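Local coordinates for uncharacterized protein (Bacteroides ovatus, PDB 5CAG), which probably anchors a fimbrium to the outer membrane as a lipoprotein of the FimB/Mfa2 family, at residues V64-N75 with S116-I127; K228-K236 with E246-I255. One frame throughout, in Å; residues are numbered along the deposited sequence.

Contact 1 of 2, residues V64-N75 with S116-I127; sequences VPPGRYSVVVYN and SLYVLNIDELKI. With SO4 (sulfate ion), chain D.
Asn75 reaches across to the backbone of Ser116 and Tyr118 through its side-chain amide. Beyond CB, Asn75 CG lies between the backbone N and the carbonyl carbon (chi1 57°) and comes to 3.7 Å from Tyr118 CD2, the amide and ring planes being 53° apart. Asn75 OD1 accepts the N-H of Tyr118 (2.7 Å from N), and ND2 gives a nearly straight bond to Ser116 O, which lies in the amide plane; this pair of bonds fixes the flip of the amide. Tyr118 OH makes a weak bond to O3 of a sulfate, probably from the crystallisation liquor, which Thr30 and Lys146 also hold. Further along, backbone bonds join Val73 with Leu120 and Val71 with Ile122. A beta bulge then shifts the register before Tyr69 pairs with Leu125, and Ser70 OG bonds to Asp123 O (2.6 Å) at this corner. On one face, Ile127 CD1 packs on Tyr69 CD2 (3.7 Å) and Val64 CG1, while Val71 CG2 meets Leu125 CD2; Phe41 and Trp138 add to this apolar layer. On the other, Arg68 NH1 makes a salt bridge, its hydrogen bond weak and bent, to Glu124 OE1 (2.8 Å), which Lys44 also engages. The whole is an antiparallel strand pair with a beta bulge, consistent with the transthyretin-like fold to which its sequence family is assigned.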
loop_
_atom_site.group_PDB
_atom_site.type_symbol
_atom_site.label_atom_id
_atom_site.label_comp_id
_atom_site.label_asym_id
_atom_site.label_seq_id
_atom_site.Cartn_x
_atom_site.Cartn_y
_atom_site.Cartn_z
ATOM N N VAL A 64 1.883 -7.422 -27.591
ATOM C CA VAL A 64 0.783 -8.192 -27.035
ATOM C C VAL A 64 0.051 -8.865 -28.201
ATOM O O VAL A 64 -0.356 -8.175 -29.144
ATOM C CB VAL A 64 -0.158 -7.269 -26.198
ATOM C CG1 VAL A 64 -1.423 -7.989 -25.752
ATOM C CG2 VAL A 64 0.568 -6.695 -24.992
ATOM N N PRO A 65 -0.149 -10.198 -28.175
ATOM C CA PRO A 65 -0.938 -10.826 -29.258
ATOM C C PRO A 65 -2.432 -10.515 -29.073
ATOM O O PRO A 65 -2.823 -10.183 -27.953
ATOM C CB PRO A 65 -0.632 -12.315 -29.108
ATOM C CG PRO A 65 -0.251 -12.490 -27.667
ATOM C CD PRO A 65 0.244 -11.173 -27.135
ATOM N N PRO A 66 -3.308 -10.586 -30.100
ATOM C CA PRO A 66 -4.726 -10.243 -29.857
ATOM C C PRO A 66 -5.434 -11.221 -28.898
ATOM O O PRO A 66 -5.014 -12.377 -28.738
ATOM C CB PRO A 66 -5.345 -10.257 -31.260
ATOM C CG PRO A 66 -4.175 -10.124 -32.196
ATOM C CD PRO A 66 -3.077 -10.896 -31.523
ATOM N N GLY A 67 -6.464 -10.715 -28.226
ATOM C CA GLY A 67 -7.259 -11.471 -27.265
ATOM C C GLY A 67 -7.798 -10.637 -26.120
ATOM O O GLY A 67 -7.496 -9.441 -26.015
ATOM N N ARG A 68 -8.627 -11.270 -25.263
ATOM C CA ARG A 68 -9.203 -10.649 -24.066
ATOM C C ARG A 68 -8.255 -10.868 -22.897
ATOM O O ARG A 68 -7.846 -12.010 -22.636
ATOM C CB ARG A 68 -10.593 -11.218 -23.726
ATOM C CG ARG A 68 -11.758 -10.796 -24.625
ATOM C CD ARG A 68 -13.115 -11.229 -24.054
ATOM N NE ARG A 68 -13.109 -12.603 -23.531
ATOM C CZ ARG A 68 -13.429 -12.945 -22.284
ATOM N NH1 ARG A 68 -13.831 -12.024 -21.414
ATOM N NH2 ARG A 68 -13.365 -14.215 -21.901
ATOM N N TYR A 69 -7.911 -9.781 -22.196
ATOM C CA TYR A 69 -7.002 -9.794 -21.054
ATOM C C TYR A 69 -7.509 -9.040 -19.840
ATOM O O TYR A 69 -8.440 -8.239 -19.922
ATOM C CB TYR A 69 -5.671 -9.117 -21.429
ATOM C CG TYR A 69 -4.914 -9.763 -22.553
ATOM C CD1 TYR A 69 -4.014 -10.796 -22.308
ATOM C CD2 TYR A 69 -5.040 -9.300 -23.857
ATOM C CE1 TYR A 69 -3.305 -11.399 -23.345
ATOM C CE2 TYR A 69 -4.343 -9.898 -24.904
ATOM C CZ TYR A 69 -3.467 -10.940 -24.642
ATOM O OH TYR A 69 -2.764 -11.517 -25.664
ATOM N N SER A 70 -6.811 -9.235 -18.732
ATOM C CA SER A 70 -6.927 -8.483 -17.499
ATOM C C SER A 70 -5.560 -7.815 -17.378
ATOM O O SER A 70 -4.569 -8.464 -17.713
ATOM C CB SER A 70 -7.268 -9.403 -16.336
ATOM O OG SER A 70 -8.594 -9.892 -16.429
ATOM N N VAL A 71 -5.472 -6.525 -17.040
ATOM C CA VAL A 71 -4.148 -5.886 -17.032
ATOM C C VAL A 71 -3.797 -5.317 -15.651
ATOM O O VAL A 71 -4.695 -4.864 -14.926
ATOM C CB VAL A 71 -4.053 -4.776 -18.126
ATOM C CG1 VAL A 71 -2.646 -4.194 -18.224
ATOM C CG2 VAL A 71 -4.501 -5.292 -19.483
ATOM N N VAL A 72 -2.492 -5.316 -15.311
ATOM C CA VAL A 72 -1.972 -4.690 -14.089
ATOM C C VAL A 72 -0.725 -3.874 -14.443
ATOM O O VAL A 72 0.095 -4.307 -15.258
ATOM C CB VAL A 72 -1.691 -5.610 -12.864
ATOM C CG1 VAL A 72 -2.953 -6.247 -12.319
ATOM C CG2 VAL A 72 -0.632 -6.654 -13.164
ATOM N N VAL A 73 -0.601 -2.683 -13.854
ATOM C CA VAL A 73 0.567 -1.825 -14.030
ATOM C C VAL A 73 0.922 -1.287 -12.674
ATOM O O VAL A 73 0.090 -0.609 -12.049
ATOM C CB VAL A 73 0.407 -0.671 -15.043
ATOM C CG1 VAL A 73 1.757 -0.011 -15.300
ATOM C CG2 VAL A 73 -0.215 -1.144 -16.343
ATOM N N TYR A 74 2.132 -1.575 -12.202
ATOM C CA TYR A 74 2.546 -1.058 -10.912
ATOM C C TYR A 74 4.034 -0.689 -10.972
ATOM O O TYR A 74 4.736 -1.151 -11.870
ATOM C CB TYR A 74 2.226 -2.069 -9.801
ATOM C CG TYR A 74 3.031 -3.350 -9.876
ATOM C CD1 TYR A 74 4.276 -3.451 -9.266
ATOM C CD2 TYR A 74 2.536 -4.472 -10.536
ATOM C CE1 TYR A 74 5.021 -4.626 -9.331
ATOM C CE2 TYR A 74 3.285 -5.654 -10.624
ATOM C CZ TYR A 74 4.531 -5.723 -10.023
ATOM O OH TYR A 74 5.288 -6.872 -10.075
ATOM N N ASN A 75 4.502 0.161 -10.046
ATOM C CA ASN A 75 5.909 0.544 -9.996
ATOM C C ASN A 75 6.705 -0.568 -9.296
ATOM O O ASN A 75 6.336 -1.046 -8.212
ATOM C CB ASN A 75 6.084 1.891 -9.327
ATOM C CG ASN A 75 5.522 1.991 -7.937
ATOM O OD1 ASN A 75 4.323 1.770 -7.689
ATOM N ND2 ASN A 75 6.389 2.366 -7.012
ATOM N N SER A 116 5.502 4.295 -1.385
ATOM C CA SER A 116 4.555 4.654 -2.436
ATOM C C SER A 116 4.380 3.579 -3.517
ATOM O O SER A 116 5.352 3.060 -4.055
ATOM C CB SER A 116 4.911 5.996 -3.049
ATOM O OG SER A 116 4.827 6.972 -2.021
ATOM N N LEU A 117 3.103 3.212 -3.765
ATOM C CA LEU A 117 2.687 2.250 -4.795
ATOM C C LEU A 117 1.646 2.911 -5.687
ATOM O O LEU A 117 0.741 3.605 -5.186
ATOM C CB LEU A 117 2.157 0.935 -4.204
ATOM C CG LEU A 117 1.831 -0.182 -5.170
ATOM C CD1 LEU A 117 3.090 -0.822 -5.783
ATOM C CD2 LEU A 117 1.033 -1.199 -4.489
ATOM N N TYR A 118 1.849 2.760 -7.014
ATOM C CA TYR A 118 0.995 3.308 -8.060
ATOM C C TYR A 118 0.451 2.160 -8.860
ATOM O O TYR A 118 1.216 1.315 -9.315
ATOM C CB TYR A 118 1.746 4.311 -8.932
ATOM C CG TYR A 118 2.440 5.376 -8.123
ATOM C CD1 TYR A 118 1.734 6.457 -7.600
ATOM C CD2 TYR A 118 3.800 5.289 -7.847
ATOM C CE1 TYR A 118 2.375 7.435 -6.836
ATOM C CE2 TYR A 118 4.444 6.246 -7.065
ATOM C CZ TYR A 118 3.733 7.319 -6.564
ATOM O OH TYR A 118 4.418 8.251 -5.816
ATOM N N VAL A 119 -0.867 2.041 -8.922
ATOM C CA VAL A 119 -1.480 0.902 -9.581
ATOM C C VAL A 119 -2.522 1.346 -10.598
ATOM O O VAL A 119 -3.212 2.354 -10.413
ATOM C CB VAL A 119 -2.097 -0.069 -8.517
ATOM C CG1 VAL A 119 -3.023 -1.124 -9.138
ATOM C CG2 VAL A 119 -1.014 -0.754 -7.706
ATOM N N LEU A 120 -2.616 0.552 -11.672
ATOM C CA LEU A 120 -3.661 0.549 -12.677
ATOM C C LEU A 120 -4.089 -0.898 -12.866
ATOM O O LEU A 120 -3.230 -1.764 -13.085
ATOM C CB LEU A 120 -3.263 1.189 -14.009
ATOM C CG LEU A 120 -4.261 0.923 -15.147
ATOM C CD1 LEU A 120 -5.558 1.665 -14.931
ATOM C CD2 LEU A 120 -3.675 1.244 -16.475
ATOM N N ASN A 121 -5.391 -1.177 -12.729
ATOM C CA ASN A 121 -5.881 -2.532 -12.969
ATOM C C ASN A 121 -7.183 -2.468 -13.764
ATOM O O ASN A 121 -8.138 -1.783 -13.360
ATOM C CB ASN A 121 -6.018 -3.362 -11.699
ATOM C CG ASN A 121 -7.099 -2.931 -10.764
ATOM O OD1 ASN A 121 -6.970 -1.939 -10.028
ATOM N ND2 ASN A 121 -8.167 -3.703 -10.752
ATOM N N ILE A 122 -7.162 -3.102 -14.956
ATOM C CA ILE A 122 -8.289 -3.180 -15.889
ATOM C C ILE A 122 -8.775 -4.617 -15.842
ATOM O O ILE A 122 -7.964 -5.518 -16.087
ATOM C CB ILE A 122 -7.861 -2.748 -17.316
ATOM C CG1 ILE A 122 -7.252 -1.340 -17.329
ATOM C CG2 ILE A 122 -9.024 -2.863 -18.288
ATOM C CD1 ILE A 122 -6.289 -1.081 -18.473
ATOM N N ASP A 123 -10.050 -4.852 -15.456
ATOM C CA ASP A 123 -10.579 -6.213 -15.376
ATOM C C ASP A 123 -10.683 -6.839 -16.768
ATOM O O ASP A 123 -10.419 -8.034 -16.907
ATOM C CB ASP A 123 -11.933 -6.271 -14.664
ATOM C CG ASP A 123 -11.932 -6.038 -13.163
ATOM O OD1 ASP A 123 -10.844 -6.181 -12.524
ATOM O OD2 ASP A 123 -13.026 -5.779 -12.608
ATOM N N GLU A 124 -11.056 -6.046 -17.800
ATOM C CA GLU A 124 -11.138 -6.568 -19.166
ATOM C C GLU A 124 -10.781 -5.519 -20.216
ATOM O O GLU A 124 -11.419 -4.458 -20.278
ATOM C CB GLU A 124 -12.503 -7.186 -19.496
ATOM C CG GLU A 124 -12.376 -8.137 -20.672
ATOM C CD GLU A 124 -13.660 -8.685 -21.249
ATOM O OE1 GLU A 124 -14.370 -9.434 -20.538
ATOM O OE2 GLU A 124 -13.915 -8.423 -22.445
ATOM N N LEU A 125 -9.764 -5.869 -21.052
ATOM C CA LEU A 125 -9.239 -5.126 -22.195
ATOM C C LEU A 125 -9.136 -6.078 -23.381
ATOM O O LEU A 125 -8.508 -7.127 -23.252
ATOM C CB LEU A 125 -7.870 -4.500 -21.872
ATOM C CG LEU A 125 -7.241 -3.624 -22.961
ATOM C CD1 LEU A 125 -7.986 -2.326 -23.111
ATOM C CD2 LEU A 125 -5.802 -3.322 -22.657
ATOM N N LYS A 126 -9.763 -5.733 -24.524
ATOM C CA LYS A 126 -9.765 -6.581 -25.721
ATOM C C LYS A 126 -8.835 -5.986 -26.799
ATOM O O LYS A 126 -9.213 -5.030 -27.489
ATOM C CB LYS A 126 -11.213 -6.762 -26.246
ATOM C CG LYS A 126 -11.405 -7.788 -27.368
ATOM C CD LYS A 126 -12.875 -7.910 -27.765
ATOM C CE LYS A 126 -13.106 -8.697 -29.036
ATOM N NZ LYS A 126 -14.475 -8.461 -29.597
ATOM N N ILE A 127 -7.617 -6.558 -26.931
ATOM C CA ILE A 127 -6.659 -6.150 -27.961
ATOM C C ILE A 127 -7.098 -6.822 -29.260
ATOM O O ILE A 127 -7.095 -8.051 -29.353
ATOM C CB ILE A 127 -5.177 -6.460 -27.576
ATOM C CG1 ILE A 127 -4.642 -5.426 -26.598
ATOM C CG2 ILE A 127 -4.249 -6.529 -28.792
ATOM C CD1 ILE A 127 -4.728 -5.859 -25.257
HETATM S S SO4 D . 4.339 11.850 -3.584
HETATM O O1 SO4 D . 5.516 11.227 -2.966
HETATM O O2 SO4 D . 4.751 12.758 -4.650
HETATM O O3 SO4 D . 3.463 10.804 -4.126
HETATM O O4 SO4 D . 3.612 12.627 -2.585
#

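Contact 2 of 2, residues K228-K236 with E246-I255; sequences KGAIILILK and EATIDVTEII
Leu233 and Ile249 form a hydrogen-bonded antiparallel pair, with Ile249 N to Leu233 O at 2.7 Å and almost straight; Leu235 and Ala247 make the next such pair. Beyond the regular strands, Val251 N still bonds to Ile231 O, but Ile231 N turns to a side chain, Thr252 OG1, at 2.8 Å (172° at the hydrogen). That hydroxyl, Thr252 OG1, donates in turn to Asp250 OD1, on the syn side of the carboxylate and 2.6 Å away, and the same oxygen accepts Thr252 N in an Asx turn. One carboxylate oxygen thus holds two donors and steadies the hydroxyl that receives Ile231 N.

Among apolar contacts, beyond the paired strands Ile231 CG2, anti to its own N, lies 3.5 Å from Val251 CG2, and the Ile231 and Ile255 side chains cross at about a right angle, Ile231 CD1 lying 3.7 Å from Ile255 CG2. Leu233 and Leu235 lie on the face turned to Phe149. On the other face, Ile232 CG2 meets Thr248 CG2.

Charge enters only loosely: Lys236 NZ stays 4.1 Å from Glu246 OE2, too far for a salt bridge. The arrangement is a beta hairpin of strands 232-239 and 244-250, its first strand also bonded to strand 159-167 and its second leaving through an Asx turn.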
loop_
_atom_site.group_PDB
_atom_site.type_symbol
_atom_site.label_atom_id
_atom_site.label_comp_id
_atom_site.label_asym_id
_atom_site.label_seq_id
_atom_site.Cartn_x
_atom_site.Cartn_y
_atom_site.Cartn_z
ATOM N N LYS A 228 -17.232 -2.732 9.235
ATOM C CA LYS A 228 -16.953 -4.064 9.796
ATOM C C LYS A 228 -15.413 -4.191 10.111
ATOM O O LYS A 228 -14.766 -5.189 9.753
ATOM C CB LYS A 228 -17.460 -5.182 8.843
ATOM C CG LYS A 228 -18.976 -5.195 8.630
ATOM C CD LYS A 228 -19.412 -6.317 7.711
ATOM C CE LYS A 228 -20.809 -6.089 7.205
ATOM N NZ LYS A 228 -21.202 -7.119 6.214
ATOM N N GLY A 229 -14.872 -3.168 10.792
ATOM C CA GLY A 229 -13.468 -3.072 11.183
ATOM C C GLY A 229 -13.159 -1.897 12.091
ATOM O O GLY A 229 -13.395 -0.741 11.720
ATOM N N ALA A 230 -12.630 -2.199 13.291
ATOM C CA ALA A 230 -12.243 -1.207 14.284
ATOM C C ALA A 230 -10.807 -0.787 14.045
ATOM O O ALA A 230 -9.976 -1.628 13.696
ATOM C CB ALA A 230 -12.402 -1.781 15.673
ATOM N N ILE A 231 -10.510 0.511 14.193
ATOM C CA ILE A 231 -9.164 1.024 13.958
ATOM C C ILE A 231 -8.556 1.450 15.276
ATOM O O ILE A 231 -9.016 2.408 15.890
ATOM C CB ILE A 231 -9.149 2.138 12.906
ATOM C CG1 ILE A 231 -9.748 1.612 11.594
ATOM C CG2 ILE A 231 -7.719 2.642 12.683
ATOM C CD1 ILE A 231 -9.896 2.619 10.526
ATOM N N ILE A 232 -7.511 0.734 15.710
ATOM C CA ILE A 232 -6.884 0.987 16.995
ATOM C C ILE A 232 -5.399 1.374 16.883
ATOM O O ILE A 232 -4.570 0.659 16.318
ATOM C CB ILE A 232 -7.094 -0.229 17.921
ATOM C CG1 ILE A 232 -8.549 -0.313 18.368
ATOM C CG2 ILE A 232 -6.201 -0.164 19.142
ATOM C CD1 ILE A 232 -9.319 -1.283 17.631
ATOM N N LEU A 233 -5.098 2.526 17.465
ATOM C CA LEU A 233 -3.781 3.110 17.599
ATOM C C LEU A 233 -3.237 2.665 18.936
ATOM O O LEU A 233 -3.959 2.761 19.940
ATOM C CB LEU A 233 -3.900 4.626 17.539
ATOM C CG LEU A 233 -2.739 5.346 16.963
ATOM C CD1 LEU A 233 -3.162 6.702 16.471
ATOM C CD2 LEU A 233 -1.663 5.508 17.976
ATOM N N ILE A 234 -1.991 2.118 18.952
ATOM C CA ILE A 234 -1.353 1.618 20.176
ATOM C C ILE A 234 -0.033 2.313 20.346
ATOM O O ILE A 234 0.791 2.296 19.439
ATOM C CB ILE A 234 -1.185 0.069 20.263
ATOM C CG1 ILE A 234 -2.442 -0.722 19.799
ATOM C CG2 ILE A 234 -0.820 -0.330 21.686
ATOM C CD1 ILE A 234 -2.462 -1.171 18.227
ATOM N N LEU A 235 0.158 2.950 21.487
ATOM C CA LEU A 235 1.408 3.623 21.787
ATOM C C LEU A 235 2.118 2.823 22.870
ATOM O O LEU A 235 1.597 2.687 23.991
ATOM C CB LEU A 235 1.158 5.079 22.212
ATOM C CG LEU A 235 0.548 6.017 21.163
ATOM C CD1 LEU A 235 0.266 7.386 21.774
ATOM C CD2 LEU A 235 1.453 6.149 19.915
ATOM N N LYS A 236 3.261 2.207 22.504
ATOM C CA LYS A 236 4.032 1.373 23.425
ATOM C C LYS A 236 5.139 2.228 24.019
ATOM O O LYS A 236 6.088 2.561 23.312
ATOM C CB LYS A 236 4.570 0.132 22.696
ATOM C CG LYS A 236 5.021 -1.004 23.587
ATOM C CD LYS A 236 4.821 -2.347 22.886
ATOM C CE LYS A 236 6.003 -3.257 23.041
ATOM N NZ LYS A 236 5.946 -4.140 24.258
ATOM N N GLU A 246 1.454 0.816 27.966
ATOM C CA GLU A 246 0.785 0.973 26.683
ATOM C C GLU A 246 -0.455 1.857 26.779
ATOM O O GLU A 246 -1.116 1.932 27.823
ATOM C CB GLU A 246 0.392 -0.398 26.137
ATOM C CG GLU A 246 1.124 -0.787 24.875
ATOM C CD GLU A 246 1.000 -2.258 24.532
ATOM O OE1 GLU A 246 -0.134 -2.697 24.231
ATOM O OE2 GLU A 246 2.026 -2.975 24.581
ATOM N N ALA A 247 -0.767 2.521 25.672
ATOM C CA ALA A 247 -1.970 3.329 25.549
ATOM C C ALA A 247 -2.658 2.922 24.252
ATOM O O ALA A 247 -2.077 2.982 23.165
ATOM C CB ALA A 247 -1.657 4.824 25.599
ATOM N N THR A 248 -3.864 2.399 24.400
ATOM C CA THR A 248 -4.688 1.920 23.303
ATOM C C THR A 248 -5.751 3.010 23.030
ATOM O O THR A 248 -6.456 3.392 23.961
ATOM C CB THR A 248 -5.274 0.546 23.699
ATOM O OG1 THR A 248 -4.332 -0.192 24.495
ATOM C CG2 THR A 248 -5.676 -0.270 22.510
ATOM N N ILE A 249 -5.805 3.564 21.787
ATOM C CA ILE A 249 -6.764 4.595 21.351
ATOM C C ILE A 249 -7.553 4.082 20.167
ATOM O O ILE A 249 -6.965 3.595 19.208
ATOM C CB ILE A 249 -6.087 5.931 20.986
ATOM C CG1 ILE A 249 -5.282 6.487 22.149
ATOM C CG2 ILE A 249 -7.110 6.954 20.477
ATOM C CD1 ILE A 249 -4.128 7.304 21.694
ATOM N N ASP A 250 -8.885 4.220 20.231
ATOM C CA ASP A 250 -9.817 3.836 19.181
ATOM C C ASP A 250 -10.040 5.058 18.298
ATOM O O ASP A 250 -10.704 6.017 18.708
ATOM C CB ASP A 250 -11.121 3.319 19.800
ATOM C CG ASP A 250 -12.109 2.696 18.834
ATOM O OD1 ASP A 250 -12.150 3.130 17.666
ATOM O OD2 ASP A 250 -12.918 1.851 19.277
ATOM N N VAL A 251 -9.432 5.039 17.104
ATOM C CA VAL A 251 -9.516 6.141 16.149
ATOM C C VAL A 251 -10.498 5.830 15.017
ATOM O O VAL A 251 -10.522 6.583 14.032
ATOM C CB VAL A 251 -8.137 6.536 15.575
ATOM C CG1 VAL A 251 -7.218 7.115 16.647
ATOM C CG2 VAL A 251 -7.484 5.366 14.869
ATOM N N THR A 252 -11.317 4.755 15.152
ATOM C CA THR A 252 -12.269 4.371 14.108
ATOM C C THR A 252 -13.069 5.585 13.589
ATOM O O THR A 252 -13.056 5.819 12.376
ATOM C CB THR A 252 -13.224 3.251 14.552
ATOM O OG1 THR A 252 -12.499 2.226 15.231
ATOM C CG2 THR A 252 -13.958 2.631 13.378
ATOM N N GLU A 253 -13.711 6.373 14.479
ATOM C CA GLU A 253 -14.523 7.496 13.987
ATOM C C GLU A 253 -13.706 8.711 13.490
ATOM O O GLU A 253 -14.278 9.543 12.787
ATOM C CB GLU A 253 -15.582 7.986 15.015
ATOM C CG GLU A 253 -16.743 7.042 15.340
ATOM C CD GLU A 253 -17.227 6.059 14.287
ATOM O OE1 GLU A 253 -17.567 6.491 13.159
ATOM O OE2 GLU A 253 -17.302 4.850 14.611
ATOM N N ILE A 254 -12.411 8.825 13.824
ATOM C CA ILE A 254 -11.639 10.000 13.402
ATOM C C ILE A 254 -10.525 9.667 12.419
ATOM O O ILE A 254 -9.727 10.552 12.101
ATOM C CB ILE A 254 -11.049 10.755 14.631
ATOM C CG1 ILE A 254 -10.141 9.873 15.511
ATOM C CG2 ILE A 254 -12.132 11.378 15.445
ATOM C CD1 ILE A 254 -8.835 10.541 15.886
ATOM N N ILE A 255 -10.435 8.422 11.953
ATOM C CA ILE A 255 -9.311 8.021 11.098
ATOM C C ILE A 255 -9.127 8.975 9.869
ATOM O O ILE A 255 -7.980 9.342 9.574
ATOM C CB ILE A 255 -9.353 6.528 10.690
ATOM C CG1 ILE A 255 -8.074 6.106 9.933
ATOM C CG2 ILE A 255 -10.619 6.161 9.941
ATOM C CD1 ILE A 255 -6.753 6.282 10.709
#

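Overall arrangement
Contacts 1 and 2 lie on opposite sides of the centre of an elongated chain, their own centres 36 Å apart and their nearest atoms about 17 Å apart, so neither touches the other. They follow in series: 64-75 with 116-127 is complete before 228-236 with 246-255 begins. Strand 134-154 runs between them, since Trp138 packs near contact 1 and Phe149 and Val151 near contact 2. Contact 1 joins segments with 40 residues between them, whereas contact 2 belongs to a local hairpin. The sulfate at Tyr118, and another about 6 Å from the side chain of Asp123, probably come from the crystallisation liquor.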